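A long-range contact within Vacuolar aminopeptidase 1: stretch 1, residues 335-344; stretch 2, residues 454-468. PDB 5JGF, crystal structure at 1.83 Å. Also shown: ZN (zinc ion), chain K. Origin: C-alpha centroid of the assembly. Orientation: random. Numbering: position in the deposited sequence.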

# COMPACT_ATOMS: atom_id res chain seq x y z
N TRP D 335 -46.44 -2.41 37.33
CA TRP D 335 -45.17 -2.76 36.71
C TRP D 335 -44.05 -3.02 37.71
O TRP D 335 -43.19 -3.87 37.48
N ALA D 336 -44.06 -2.30 38.83
CA ALA D 336 -43.02 -2.50 39.84
C ALA D 336 -43.09 -3.94 40.36
O ALA D 336 -42.09 -4.49 40.80
N ASN D 337 -44.28 -4.53 40.29
CA ASN D 337 -44.48 -5.90 40.76
C ASN D 337 -44.55 -6.94 39.65
O ASN D 337 -44.92 -8.08 39.89
N SER D 338 -44.16 -6.54 38.43
CA SER D 338 -44.22 -7.44 37.28
C SER D 338 -42.88 -8.06 36.88
O SER D 338 -41.82 -7.59 37.29
N ILE D 339 -42.96 -9.12 36.09
CA ILE D 339 -41.77 -9.80 35.57
C ILE D 339 -42.00 -10.00 34.08
O ILE D 339 -43.00 -10.60 33.67
N ILE D 340 -41.09 -9.49 33.26
CA ILE D 340 -41.21 -9.65 31.83
C ILE D 340 -40.11 -10.57 31.33
O ILE D 340 -38.93 -10.36 31.63
N LEU D 341 -40.48 -11.61 30.60
CA LEU D 341 -39.49 -12.49 30.02
C LEU D 341 -39.41 -12.07 28.57
O LEU D 341 -40.39 -12.21 27.83
N SER D 342 -38.28 -11.51 28.17
CA SER D 342 -38.08 -11.11 26.78
C SER D 342 -37.51 -12.37 26.15
O SER D 342 -36.33 -12.67 26.32
N ALA D 343 -38.36 -13.12 25.46
CA ALA D 343 -37.94 -14.38 24.86
C ALA D 343 -37.55 -14.26 23.40
O ALA D 343 -38.39 -14.12 22.52
N ASP D 344 -36.24 -14.29 23.15
CA ASP D 344 -35.70 -14.20 21.80
C ASP D 344 -34.59 -15.24 21.72
O ASP D 344 -33.78 -15.38 22.65
N LYS D 454 -42.18 -26.27 28.16
CA LYS D 454 -42.16 -26.71 29.55
C LYS D 454 -41.70 -25.58 30.48
O LYS D 454 -42.31 -25.33 31.52
N PHE D 455 -40.63 -24.90 30.09
CA PHE D 455 -40.14 -23.81 30.92
C PHE D 455 -41.14 -22.66 31.02
O PHE D 455 -41.42 -22.17 32.12
N PHE D 456 -41.67 -22.21 29.88
CA PHE D 456 -42.62 -21.11 29.86
C PHE D 456 -43.90 -21.44 30.61
O PHE D 456 -44.52 -20.56 31.22
N ASN D 457 -44.30 -22.71 30.57
CA ASN D 457 -45.50 -23.15 31.26
C ASN D 457 -45.22 -23.00 32.75
O ASN D 457 -46.06 -22.50 33.51
N GLY D 458 -44.03 -23.43 33.16
CA GLY D 458 -43.64 -23.33 34.56
C GLY D 458 -43.59 -21.88 35.01
O GLY D 458 -43.87 -21.57 36.17
N PHE D 459 -43.22 -20.99 34.10
CA PHE D 459 -43.16 -19.56 34.41
C PHE D 459 -44.54 -19.02 34.78
O PHE D 459 -44.70 -18.37 35.81
N PHE D 460 -45.53 -19.28 33.93
CA PHE D 460 -46.87 -18.78 34.21
C PHE D 460 -47.44 -19.37 35.50
O PHE D 460 -48.12 -18.67 36.26
N LYS D 461 -47.15 -20.63 35.75
CA LYS D 461 -47.65 -21.29 36.95
C LYS D 461 -47.01 -20.80 38.24
O LYS D 461 -47.71 -20.57 39.23
N HIS D 462 -45.69 -20.62 38.23
CA HIS D 462 -44.99 -20.26 39.46
C HIS D 462 -44.23 -18.94 39.60
O HIS D 462 -43.66 -18.69 40.66
N TRP D 463 -44.21 -18.09 38.58
CA TRP D 463 -43.44 -16.85 38.72
C TRP D 463 -43.89 -15.96 39.88
O TRP D 463 -43.06 -15.38 40.58
N ARG D 464 -45.20 -15.84 40.08
CA ARG D 464 -45.71 -14.99 41.16
C ARG D 464 -45.22 -15.48 42.52
O ARG D 464 -44.74 -14.70 43.34
N SER D 465 -45.34 -16.79 42.76
CA SER D 465 -44.92 -17.38 44.02
C SER D 465 -43.42 -17.22 44.26
O SER D 465 -42.98 -17.00 45.39
N VAL D 466 -42.63 -17.34 43.19
CA VAL D 466 -41.18 -17.20 43.31
C VAL D 466 -40.76 -15.75 43.55
O VAL D 466 -39.92 -15.48 44.41
N TYR D 467 -41.33 -14.83 42.78
CA TYR D 467 -40.97 -13.43 42.93
C TYR D 467 -41.36 -12.91 44.31
O TYR D 467 -40.80 -11.93 44.78
N ASP D 468 -42.32 -13.57 44.95
CA ASP D 468 -42.73 -13.16 46.30
C ASP D 468 -41.59 -13.33 47.29
O ASP D 468 -41.46 -12.56 48.25

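What fills the centre of the contact between strand and helix? Alternate strand residues Ile-339, Leu-341 and Ala-343 point toward the helix, while Ile-340 between them points away. Leu-341 (chi1 m, chi2 t) lays CD1 over one face of the Phe-459 ring, 3.6 Å from Phe-459 CG, in a CH-pi contact. The same methyl lies 4.1 Å from Phe-455 CE2 and meets the edge of the Phe-456 ring, with Leu-341 CD1 4.2 Å from Phe-456 CD2.

How does Ile-339 reach three aromatic rings? With both chi angles m, it touches three residues spaced four apart on the helix. Ile-339 CG2 meets the edge of Phe-459 (t) at CE1, 3.7 Å away; Ile-339 CG1 lies 3.7 Å from CE3 of Trp-463 (p); and Ile-339 CD1 sits over the face of Tyr-467 (t), 3.6 Å from CZ, as a second CH-pi contact.

What happens where the strand ends? Ala-343 CB lies 3.8 Å from CZ of Phe-456, whose CA-to-CB bond points sideways, though the end of its ring, in the m rotamer, comes nearer. Asp-344 turns to other work: its OD1 binds the zinc ion at 2.1 Å and its OD2 at 2.5 Å, with waters 3 and 4 and ligands elsewhere completing the site.

Where does the contact become polar? At Asn-337, just past the helix that closes at Ala-336 in stretch 1, the carbonyl O accepts a weak hydrogen bond from Arg-464 NH1 at 2.9 Å. Water 2 adds a bridge, donating to Asn-337 OD1 (2.8 Å) and accepting from Arg-464 NH2 (2.7 Å). The guanidinium is also held within stretch 2 by a salt bridge, Arg-464 NH2 to Asp-468 OD1 at 3.0 Å. Nearby, water 1 is hydrogen-bonded to Ser-338 O at 2.6 Å and makes a weak hydrogen bond with Tyr-467 OH at 3.3 Å.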

# COMPACT_ATOMS: atom_id res chain seq x y z
CB TRP D 335 -44.77 -1.68 35.70
CG TRP D 335 -45.68 -1.69 34.50
CD1 TRP D 335 -46.49 -0.69 34.07
CD2 TRP D 335 -45.89 -2.80 33.61
NE1 TRP D 335 -47.20 -1.09 32.96
CE2 TRP D 335 -46.86 -2.38 32.66
CE3 TRP D 335 -45.37 -4.09 33.52
CZ2 TRP D 335 -47.30 -3.22 31.63
CZ3 TRP D 335 -45.81 -4.93 32.49
CH2 TRP D 335 -46.77 -4.49 31.57
CB ALA D 336 -43.20 -1.51 40.99
CB ASN D 337 -45.77 -5.98 41.59
CG ASN D 337 -45.64 -5.35 42.95
OD1 ASN D 337 -44.98 -5.89 43.84
ND2 ASN D 337 -46.25 -4.18 43.13
CB SER D 338 -44.78 -6.70 36.07
OG SER D 338 -46.06 -6.13 36.33
CB ILE D 339 -41.53 -11.18 36.23
CG1 ILE D 339 -41.00 -11.00 37.66
CG2 ILE D 339 -40.53 -11.98 35.39
CD1 ILE D 339 -39.65 -10.31 37.75
CB ILE D 340 -41.06 -8.30 31.08
CG1 ILE D 340 -42.16 -7.33 31.51
CG2 ILE D 340 -41.13 -8.53 29.57
CD1 ILE D 340 -42.05 -5.94 30.86
CB LEU D 341 -39.90 -13.97 30.09
CG LEU D 341 -40.06 -14.67 31.44
CD1 LEU D 341 -40.17 -16.18 31.21
CD2 LEU D 341 -38.86 -14.37 32.34
CB SER D 342 -37.06 -9.97 26.69
OG SER D 342 -36.74 -9.69 25.34
CB ALA D 343 -39.06 -15.42 25.00
CB ASP D 344 -35.15 -12.80 21.53
CG ASP D 344 -34.98 -12.52 20.05
OD1 ASP D 344 -35.15 -13.46 19.24
OD2 ASP D 344 -34.67 -11.36 19.68
CB LYS D 454 -41.25 -27.93 29.71
CG LYS D 454 -41.23 -28.52 31.11
CD LYS D 454 -40.49 -29.85 31.13
CE LYS D 454 -39.31 -29.84 32.09
NZ LYS D 454 -39.72 -29.59 33.50
CB PHE D 455 -38.82 -23.27 30.37
CG PHE D 455 -38.33 -22.06 31.10
CD1 PHE D 455 -37.77 -22.19 32.37
CD2 PHE D 455 -38.48 -20.80 30.56
CE1 PHE D 455 -37.37 -21.06 33.08
CE2 PHE D 455 -38.09 -19.66 31.26
CZ PHE D 455 -37.53 -19.80 32.53
CB PHE D 456 -42.95 -20.72 28.42
CG PHE D 456 -41.79 -20.09 27.68
CD1 PHE D 456 -41.56 -20.40 26.34
CD2 PHE D 456 -40.95 -19.19 28.32
CE1 PHE D 456 -40.50 -19.82 25.65
CE2 PHE D 456 -39.88 -18.61 27.63
CZ PHE D 456 -39.66 -18.92 26.30
CB ASN D 457 -45.80 -24.62 30.93
CG ASN D 457 -47.14 -25.09 31.48
OD1 ASN D 457 -47.28 -26.23 31.89
ND2 ASN D 457 -48.13 -24.20 31.48
CB PHE D 459 -42.61 -18.77 33.22
CG PHE D 459 -42.81 -17.28 33.35
CD1 PHE D 459 -42.04 -16.54 34.23
CD2 PHE D 459 -43.78 -16.63 32.60
CE1 PHE D 459 -42.23 -15.16 34.37
CE2 PHE D 459 -43.98 -15.25 32.72
CZ PHE D 459 -43.20 -14.52 33.61
CB PHE D 460 -47.81 -19.08 33.03
CG PHE D 460 -47.57 -18.20 31.84
CD1 PHE D 460 -47.59 -16.81 31.97
CD2 PHE D 460 -47.33 -18.75 30.58
CE1 PHE D 460 -47.39 -15.99 30.87
CE2 PHE D 460 -47.13 -17.93 29.47
CZ PHE D 460 -47.15 -16.55 29.61
CB LYS D 461 -47.44 -22.80 36.86
CG LYS D 461 -48.33 -23.54 35.90
CD LYS D 461 -47.95 -25.01 35.89
CE LYS D 461 -48.89 -25.83 35.02
NZ LYS D 461 -48.44 -27.25 34.93
CB HIS D 462 -44.02 -21.40 39.80
CG HIS D 462 -44.63 -22.77 39.68
ND1 HIS D 462 -44.14 -23.73 38.83
CD2 HIS D 462 -45.70 -23.32 40.31
CE1 HIS D 462 -44.87 -24.83 38.94
NE2 HIS D 462 -45.82 -24.61 39.83
CB TRP D 463 -43.46 -16.03 37.42
CG TRP D 463 -44.67 -15.17 37.26
CD1 TRP D 463 -45.85 -15.52 36.66
CD2 TRP D 463 -44.84 -13.83 37.72
NE1 TRP D 463 -46.74 -14.48 36.73
CE2 TRP D 463 -46.15 -13.43 37.38
CE3 TRP D 463 -44.02 -12.93 38.41
CZ2 TRP D 463 -46.65 -12.16 37.69
CZ3 TRP D 463 -44.52 -11.67 38.72
CH2 TRP D 463 -45.83 -11.30 38.36
CB ARG D 464 -47.24 -14.94 41.12
CG ARG D 464 -47.88 -13.94 42.09
CD ARG D 464 -47.42 -12.51 41.85
NE ARG D 464 -46.23 -12.16 42.62
CZ ARG D 464 -45.57 -11.01 42.53
NH1 ARG D 464 -45.97 -10.07 41.67
NH2 ARG D 464 -44.51 -10.79 43.29
CB SER D 465 -45.29 -18.86 44.06
OG SER D 465 -44.85 -19.46 45.27
CB VAL D 466 -40.46 -17.73 42.05
CG1 VAL D 466 -38.97 -17.42 42.13
CG2 VAL D 466 -40.66 -19.23 41.92
CB TYR D 467 -41.63 -12.59 41.82
CG TYR D 467 -40.99 -11.24 41.59
CD1 TYR D 467 -39.61 -11.06 41.75
CD2 TYR D 467 -41.74 -10.15 41.15
CE1 TYR D 467 -39.00 -9.83 41.47
CE2 TYR D 467 -41.14 -8.92 40.87
CZ TYR D 467 -39.77 -8.77 41.03
OH TYR D 467 -39.18 -7.56 40.74
CB ASP D 468 -43.92 -14.00 46.79
CG ASP D 468 -45.23 -13.59 46.16
OD1 ASP D 468 -45.34 -12.43 45.71
OD2 ASP D 468 -46.17 -14.42 46.15
ZN ZN K . -34.72 -12.48 17.39
O HOH W 1 -40.59 -5.61 38.42
O HOH W 2 -43.51 -8.24 43.35
O HOH W 3 -32.58 -13.34 18.10
O HOH W 4 -33.76 -11.00 16.35